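Local coordinates for protein 2-hydroxyisobutanoyl-CoA mutase large subunit (PDB 4R3U) that works with its cobalamin-binding small subunit to interconvert 2-hydroxyisobutyryl-CoA and (S)-3-hydroxybutyryl-CoA by rearranging the carbon skeleton, at residues R59-T62 with A63-A67; Y421-A424 with L425-E428; S536-L539 with M540-T543. One frame throughout, in Å; residues are numbered along the deposited sequence.

Contacts 1 and 2 are neighbours, their centres 9 Å apart: the turn at 59-67 rests on the start of helix 420-442. The Tyr61 and Tyr421 rings meet with planes at about 30°, Tyr61 CE1 lying 3.3 Å from Tyr421 CD1, while Ile66 CG2 reaches Ala424 N at 3.4 Å. Contact 3 caps helix 540-549 on the opposite side of the chain's centre, with centres 54 Å from contact 1 and 44 Å from contact 2. None of the three forms the substrate site. The Thr60 side chain is about 13 Å from a bound 3-hydroxybutanoyl-CoA, and the Met540 side chain about 8 Å from that of Val208, which binds this ligand.

Contact 1. Residues R59-T62 with A63-A67; sequences RTYT and AADIA
Thr62 and Asp65 close a single backbone turn, in which the Asp65 amide N donates to Thr62 O at 3.3 Å. The bond is bent, its donor well above the carbonyl plane; with Ala63 and Ala64 at its corners, both at helical angles, this is a type I-like turn. The next bond, from Ile66 N to Ala63 O at 3.2 Å, carries the turn one residue further. Ahead of it, Thr60 to Thr62 run extended.

The side chain of Asp65 folds back over the turn. CG is anti to the carbonyl carbon (chi1 -59°), which sends OD2 to the Thr62 amide; that bond, Thr62 N to Asp65 OD2, is 2.6 Å long and nearly straight (168°). A helix-capping acid bonds in the same direction. The turn lies in the loop between strands 56-57 and 97-102, between helix 17-32 and the start of helix 420-442, at the second subunit. The Thr62 hydroxyl adds a weak bond, OG1 to OD2 at 3.5 Å. Aspartate suits the place: its short chain lets OD2 reach back while OD1 forms a salt bridge with Arg27. Tyr61 crosses Asp65 at about a right angle, ring and carboxylate planes 70° apart, and its hydroxyl bonds to Gln58 N. The small methyl of Ala63 fits against Trp14 and Leu23. Thr60 OG1 bonds to Ile413 O of the second subunit.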
loop_
_atom_site.group_PDB
_atom_site.type_symbol
_atom_site.label_atom_id
_atom_site.label_comp_id
_atom_site.label_asym_id
_atom_site.label_seq_id
_atom_site.Cartn_x
_atom_site.Cartn_y
_atom_site.Cartn_z
ATOM N N ARG A 59 5.562 -8.437 22.599
ATOM C CA ARG A 59 6.574 -7.530 22.068
ATOM C C ARG A 59 7.220 -8.157 20.834
ATOM O O ARG A 59 7.394 -7.479 19.818
ATOM C CB ARG A 59 7.626 -7.214 23.149
ATOM C CG ARG A 59 8.817 -6.366 22.681
ATOM C CD ARG A 59 9.752 -5.982 23.822
ATOM N NE ARG A 59 9.053 -5.198 24.841
ATOM C CZ ARG A 59 8.621 -5.674 26.007
ATOM N NH1 ARG A 59 8.875 -6.930 26.357
ATOM N NH2 ARG A 59 7.947 -4.892 26.839
ATOM N N THR A 60 7.553 -9.461 20.929
ATOM C CA THR A 60 8.134 -10.283 19.870
ATOM C C THR A 60 7.717 -11.741 20.073
ATOM O O THR A 60 7.367 -12.141 21.191
ATOM C CB THR A 60 9.665 -10.051 19.742
ATOM O OG1 THR A 60 10.037 -10.055 18.364
ATOM C CG2 THR A 60 10.519 -11.059 20.555
ATOM N N TYR A 61 7.749 -12.521 18.991
ATOM C CA TYR A 61 7.427 -13.944 18.996
ATOM C C TYR A 61 8.683 -14.744 18.568
ATOM O O TYR A 61 9.418 -14.323 17.666
ATOM C CB TYR A 61 6.210 -14.238 18.081
ATOM C CG TYR A 61 4.899 -13.688 18.603
ATOM C CD1 TYR A 61 4.594 -12.332 18.493
ATOM C CD2 TYR A 61 3.949 -14.525 19.180
ATOM C CE1 TYR A 61 3.402 -11.814 19.003
ATOM C CE2 TYR A 61 2.739 -14.020 19.667
ATOM C CZ TYR A 61 2.467 -12.664 19.571
ATOM O OH TYR A 61 1.291 -12.165 20.074
ATOM N N THR A 62 8.949 -15.861 19.253
ATOM C CA THR A 62 10.081 -16.746 18.966
ATOM C C THR A 62 9.533 -18.115 18.578
ATOM O O THR A 62 8.310 -18.303 18.580
ATOM C CB THR A 62 11.043 -16.812 20.155
ATOM O OG1 THR A 62 10.390 -17.425 21.289
ATOM C CG2 THR A 62 11.626 -15.436 20.505
ATOM N N ALA A 63 10.422 -19.076 18.254
ATOM C CA ALA A 63 9.996 -20.430 17.883
ATOM C C ALA A 63 9.304 -21.139 19.040
ATOM O O ALA A 63 8.468 -22.012 18.792
ATOM C CB ALA A 63 11.185 -21.240 17.414
ATOM N N ALA A 64 9.632 -20.734 20.302
ATOM C CA ALA A 64 9.069 -21.288 21.531
ATOM C C ALA A 64 7.543 -21.089 21.596
ATOM O O ALA A 64 6.809 -21.990 22.032
ATOM C CB ALA A 64 9.752 -20.676 22.748
ATOM N N ASP A 65 7.081 -19.926 21.119
ATOM C CA ASP A 65 5.667 -19.521 21.091
ATOM C C ASP A 65 4.809 -20.396 20.193
ATOM O O ASP A 65 3.605 -20.444 20.394
ATOM C CB ASP A 65 5.534 -18.044 20.670
ATOM C CG ASP A 65 6.261 -17.078 21.576
ATOM O OD1 ASP A 65 5.983 -17.081 22.799
ATOM O OD2 ASP A 65 7.116 -16.332 21.074
ATOM N N ILE A 66 5.417 -21.062 19.201
ATOM C CA ILE A 66 4.696 -21.911 18.247
ATOM C C ILE A 66 4.995 -23.410 18.364
ATOM O O ILE A 66 4.444 -24.201 17.600
ATOM C CB ILE A 66 4.760 -21.360 16.788
ATOM C CG1 ILE A 66 6.204 -21.267 16.240
ATOM C CG2 ILE A 66 4.021 -20.032 16.684
ATOM C CD1 ILE A 66 6.287 -21.424 14.728
ATOM N N ALA A 67 5.852 -23.792 19.325
ATOM C CA ALA A 67 6.281 -25.171 19.600
ATOM C C ALA A 67 5.110 -26.124 19.865
ATOM O O ALA A 67 5.204 -27.301 19.522
ATOM C CB ALA A 67 7.249 -25.196 20.778
#

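Contact 2. Residues Y421-A424 with L425-E428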
loop_
_atom_site.group_PDB
_atom_site.type_symbol
_atom_site.label_atom_id
_atom_site.label_comp_id
_atom_site.label_asym_id
_atom_site.label_seq_id
_atom_site.Cartn_x
_atom_site.Cartn_y
_atom_site.Cartn_z
ATOM N N TYR A 421 4.896 -14.940 14.869
ATOM C CA TYR A 421 3.728 -14.132 15.185
ATOM C C TYR A 421 2.500 -14.614 14.425
ATOM O O TYR A 421 1.482 -14.910 15.069
ATOM C CB TYR A 421 4.026 -12.627 14.952
ATOM C CG TYR A 421 2.833 -11.693 15.050
ATOM C CD1 TYR A 421 1.873 -11.848 16.057
ATOM C CD2 TYR A 421 2.683 -10.625 14.166
ATOM C CE1 TYR A 421 0.756 -11.019 16.129
ATOM C CE2 TYR A 421 1.581 -9.770 14.246
ATOM C CZ TYR A 421 0.610 -9.982 15.219
ATOM O OH TYR A 421 -0.494 -9.158 15.289
ATOM N N VAL A 422 2.584 -14.716 13.073
ATOM C CA VAL A 422 1.445 -15.119 12.246
ATOM C C VAL A 422 1.006 -16.525 12.629
ATOM O O VAL A 422 -0.190 -16.753 12.815
ATOM C CB VAL A 422 1.684 -14.898 10.719
ATOM C CG1 VAL A 422 0.466 -15.305 9.866
ATOM C CG2 VAL A 422 2.084 -13.454 10.425
ATOM N N GLU A 423 1.963 -17.435 12.866
ATOM C CA GLU A 423 1.640 -18.804 13.284
ATOM C C GLU A 423 0.948 -18.915 14.641
ATOM O O GLU A 423 -0.031 -19.651 14.753
ATOM C CB GLU A 423 2.817 -19.778 13.129
ATOM C CG GLU A 423 3.276 -20.004 11.689
ATOM C CD GLU A 423 2.310 -20.518 10.634
ATOM O OE1 GLU A 423 1.130 -20.798 10.946
ATOM O OE2 GLU A 423 2.750 -20.637 9.469
ATOM N N ALA A 424 1.401 -18.132 15.640
ATOM C CA ALA A 424 0.825 -18.069 16.985
ATOM C C ALA A 424 -0.567 -17.454 16.939
ATOM O O ALA A 424 -1.489 -17.978 17.573
ATOM C CB ALA A 424 1.728 -17.257 17.900
ATOM N N LEU A 425 -0.729 -16.358 16.158
ATOM C CA LEU A 425 -2.018 -15.695 15.980
ATOM C C LEU A 425 -3.010 -16.578 15.212
ATOM O O LEU A 425 -4.180 -16.631 15.606
ATOM C CB LEU A 425 -1.828 -14.322 15.307
ATOM C CG LEU A 425 -2.924 -13.263 15.545
ATOM C CD1 LEU A 425 -3.310 -13.139 17.051
ATOM C CD2 LEU A 425 -2.503 -11.925 14.976
ATOM N N THR A 426 -2.535 -17.305 14.149
ATOM C CA THR A 426 -3.355 -18.265 13.390
ATOM C C THR A 426 -3.910 -19.316 14.379
ATOM O O THR A 426 -5.111 -19.619 14.366
ATOM C CB THR A 426 -2.517 -18.949 12.282
ATOM O OG1 THR A 426 -2.018 -17.960 11.376
ATOM C CG2 THR A 426 -3.290 -20.044 11.534
ATOM N N THR A 427 -3.030 -19.823 15.268
ATOM C CA THR A 427 -3.405 -20.828 16.271
ATOM C C THR A 427 -4.384 -20.298 17.345
ATOM O O THR A 427 -5.277 -21.038 17.772
ATOM C CB THR A 427 -2.156 -21.572 16.769
ATOM O OG1 THR A 427 -1.525 -22.212 15.640
ATOM C CG2 THR A 427 -2.476 -22.584 17.847
ATOM N N GLU A 428 -4.201 -19.031 17.762
ATOM C CA GLU A 428 -5.040 -18.330 18.738
ATOM C C GLU A 428 -6.439 -18.158 18.152
ATOM O O GLU A 428 -7.419 -18.521 18.808
ATOM C CB GLU A 428 -4.423 -16.978 19.146
ATOM C CG GLU A 428 -3.752 -17.010 20.506
ATOM C CD GLU A 428 -4.700 -17.241 21.678
ATOM O OE1 GLU A 428 -4.748 -18.388 22.183
ATOM O OE2 GLU A 428 -5.401 -16.283 22.084
#
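Tyr421 and Leu425 begin a regular run of backbone bonds, Leu425 N donating to Tyr421 O at 2.9 Å and 165°. The same i to i+4 pattern continues with Thr426 N to Val422 O, Thr427 N to Glu423 O, and Glu428 N to Ala424 O, so each carbonyl of 421-424 is met by an amide of 425-428.

One threonine hydroxyl clearly adds to this network. Thr426 OG1, anti to its carbonyl carbon and thus beside its backbone N (chi1 -60°), reaches back one turn to give Val422 O a second bond of 2.6 Å. The amide approaches that oxygen at a modest tilt, while the hydroxyl comes from well above the carbonyl plane, 45° out of it. Threonine suits a buried helix face for this reason: the backbone absorbs its hydroxyl. Thr427 has the same torsion, which puts its OG1 3.1 Å from Glu423 O; this hydroxyl is bonded to Arg318 and Thr69.

Apolar contact is carried by Tyr421 and Leu425, whose side chains lie alongside one another and point the same way. One leucine branch makes the touch: CD2 is 3.6 Å from Tyr421 CE1 and 3.4 Å from Tyr421 OH, at the phenol end of the ring.

Charge is handled by Glu423, whose OE2 forms a salt bridge with Arg314 and also accepts from Gly418 N. Val422, Leu425 and Thr426 pack on helix 306-327, and the small Ala424 lets Tyr61 come close. Spacing of three and four residues thus sorts the side chains by partner, as in a buried alpha-helix packed between its neighbours, here near the start of helix 420-442.

Contact 3. Residues S536-L539 with M540-T543; sequences SQNL and MPLT
The carboxamide of Asn538 meets Met540 through its oxygen: OD1 accepts from Met540 N at 2.9 Å, with the donor in the carbonyl plane and the bond fairly straight (160°). At the other end of the amide, ND2 donates to Asp235 O of helix 226-243, so both polar atoms are engaged and the group is held against flipping. Pro541 CD stands off one side of the amide plane, 3.9 Å from Asn538 OD1, and on that same side Met540 CB lies 3.2 Å from OD1. The amide gets there because Asn538 CG is anti to the backbone N (chi1 -163°), which swings the side chain forward alongside Met540.

Asparagine accepting from the amide two residues on is an Asx turn, used here to cap the start of helix 540-549. With an alanine in its place, Met540 N and Asp235 O would probably each lose a partner, and the entry to the helix would be less firmly fixed. Proline fits the first turn because its nitrogen has no hydrogen to satisfy; its CD is 3.6 Å from Asn538 O. That carbonyl is tied to the helix by water 1, which donates to Asn538 O at 2.9 Å and accepts from Leu542 N at 2.7 Å.

Leu539 O is gripped by Thr543 twice. OG1 donates at 2.7 Å to Leu539 O from above the carbonyl plane, and Thr543 N adds a weak bond. Leu539, with its own N held by Asp235, sends its apolar side chain among Ile232, Val531 and Trp564, while the flexible Met540 chain bends twice to pack on Trp184, Leu187 and Tyr239.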
loop_
_atom_site.group_PDB
_atom_site.type_symbol
_atom_site.label_atom_id
_atom_site.label_comp_id
_atom_site.label_asym_id
_atom_site.label_seq_id
_atom_site.Cartn_x
_atom_site.Cartn_y
_atom_site.Cartn_z
ATOM N N SER A 536 -39.625 -31.103 0.774
ATOM C CA SER A 536 -38.697 -32.039 0.132
ATOM C C SER A 536 -38.410 -31.724 -1.359
ATOM O O SER A 536 -37.357 -32.127 -1.883
ATOM C CB SER A 536 -39.182 -33.477 0.304
ATOM O OG SER A 536 -40.312 -33.734 -0.511
ATOM N N GLN A 537 -39.345 -31.023 -2.031
ATOM C CA GLN A 537 -39.232 -30.646 -3.443
ATOM C C GLN A 537 -38.316 -29.444 -3.652
ATOM O O GLN A 537 -38.185 -28.624 -2.751
ATOM C CB GLN A 537 -40.621 -30.365 -4.026
ATOM C CG GLN A 537 -41.353 -31.628 -4.496
ATOM C CD GLN A 537 -42.671 -31.273 -5.125
ATOM O OE1 GLN A 537 -42.741 -30.493 -6.081
ATOM N NE2 GLN A 537 -43.753 -31.833 -4.597
ATOM N N ASN A 538 -37.678 -29.331 -4.835
ATOM C CA ASN A 538 -36.794 -28.209 -5.161
ATOM C C ASN A 538 -37.559 -27.129 -5.963
ATOM O O ASN A 538 -38.302 -27.451 -6.901
ATOM C CB ASN A 538 -35.536 -28.682 -5.890
ATOM C CG ASN A 538 -34.401 -27.675 -5.906
ATOM O OD1 ASN A 538 -34.549 -26.535 -6.346
ATOM N ND2 ASN A 538 -33.228 -28.076 -5.455
ATOM N N LEU A 539 -37.386 -25.851 -5.568
ATOM C CA LEU A 539 -38.053 -24.694 -6.178
ATOM C C LEU A 539 -37.441 -24.260 -7.493
ATOM O O LEU A 539 -38.098 -23.568 -8.264
ATOM C CB LEU A 539 -38.053 -23.495 -5.214
ATOM C CG LEU A 539 -38.994 -23.572 -4.017
ATOM C CD1 LEU A 539 -38.670 -22.491 -3.023
ATOM C CD2 LEU A 539 -40.426 -23.455 -4.432
ATOM N N MET A 540 -36.176 -24.629 -7.731
ATOM C CA MET A 540 -35.416 -24.223 -8.917
ATOM C C MET A 540 -35.999 -24.537 -10.294
ATOM O O MET A 540 -36.154 -23.590 -11.069
ATOM C CB MET A 540 -33.933 -24.584 -8.809
ATOM C CG MET A 540 -33.180 -23.732 -7.790
ATOM S SD MET A 540 -33.229 -21.959 -8.121
ATOM C CE MET A 540 -32.522 -21.892 -9.776
ATOM N N PRO A 541 -36.344 -25.807 -10.631
ATOM C CA PRO A 541 -36.885 -26.091 -11.979
ATOM C C PRO A 541 -38.054 -25.227 -12.443
ATOM O O PRO A 541 -38.037 -24.745 -13.578
ATOM C CB PRO A 541 -37.265 -27.569 -11.903
ATOM C CG PRO A 541 -36.408 -28.121 -10.861
ATOM C CD PRO A 541 -36.228 -27.057 -9.843
ATOM N N LEU A 542 -39.057 -25.029 -11.571
ATOM C CA LEU A 542 -40.246 -24.242 -11.889
ATOM C C LEU A 542 -39.996 -22.750 -11.951
ATOM O O LEU A 542 -40.658 -22.088 -12.744
ATOM C CB LEU A 542 -41.420 -24.597 -10.959
ATOM C CG LEU A 542 -42.825 -24.200 -11.378
ATOM C CD1 LEU A 542 -43.121 -24.590 -12.807
ATOM C CD2 LEU A 542 -43.803 -24.838 -10.481
ATOM N N THR A 543 -39.060 -22.217 -11.122
ATOM C CA THR A 543 -38.677 -20.801 -11.139
ATOM C C THR A 543 -37.970 -20.511 -12.494
ATOM O O THR A 543 -38.174 -19.429 -13.058
ATOM C CB THR A 543 -37.815 -20.412 -9.927
ATOM O OG1 THR A 543 -38.384 -20.926 -8.730
ATOM C CG2 THR A 543 -37.650 -18.901 -9.785
HETATM O O HOH W 1 -39.595 -26.612 -9.402
#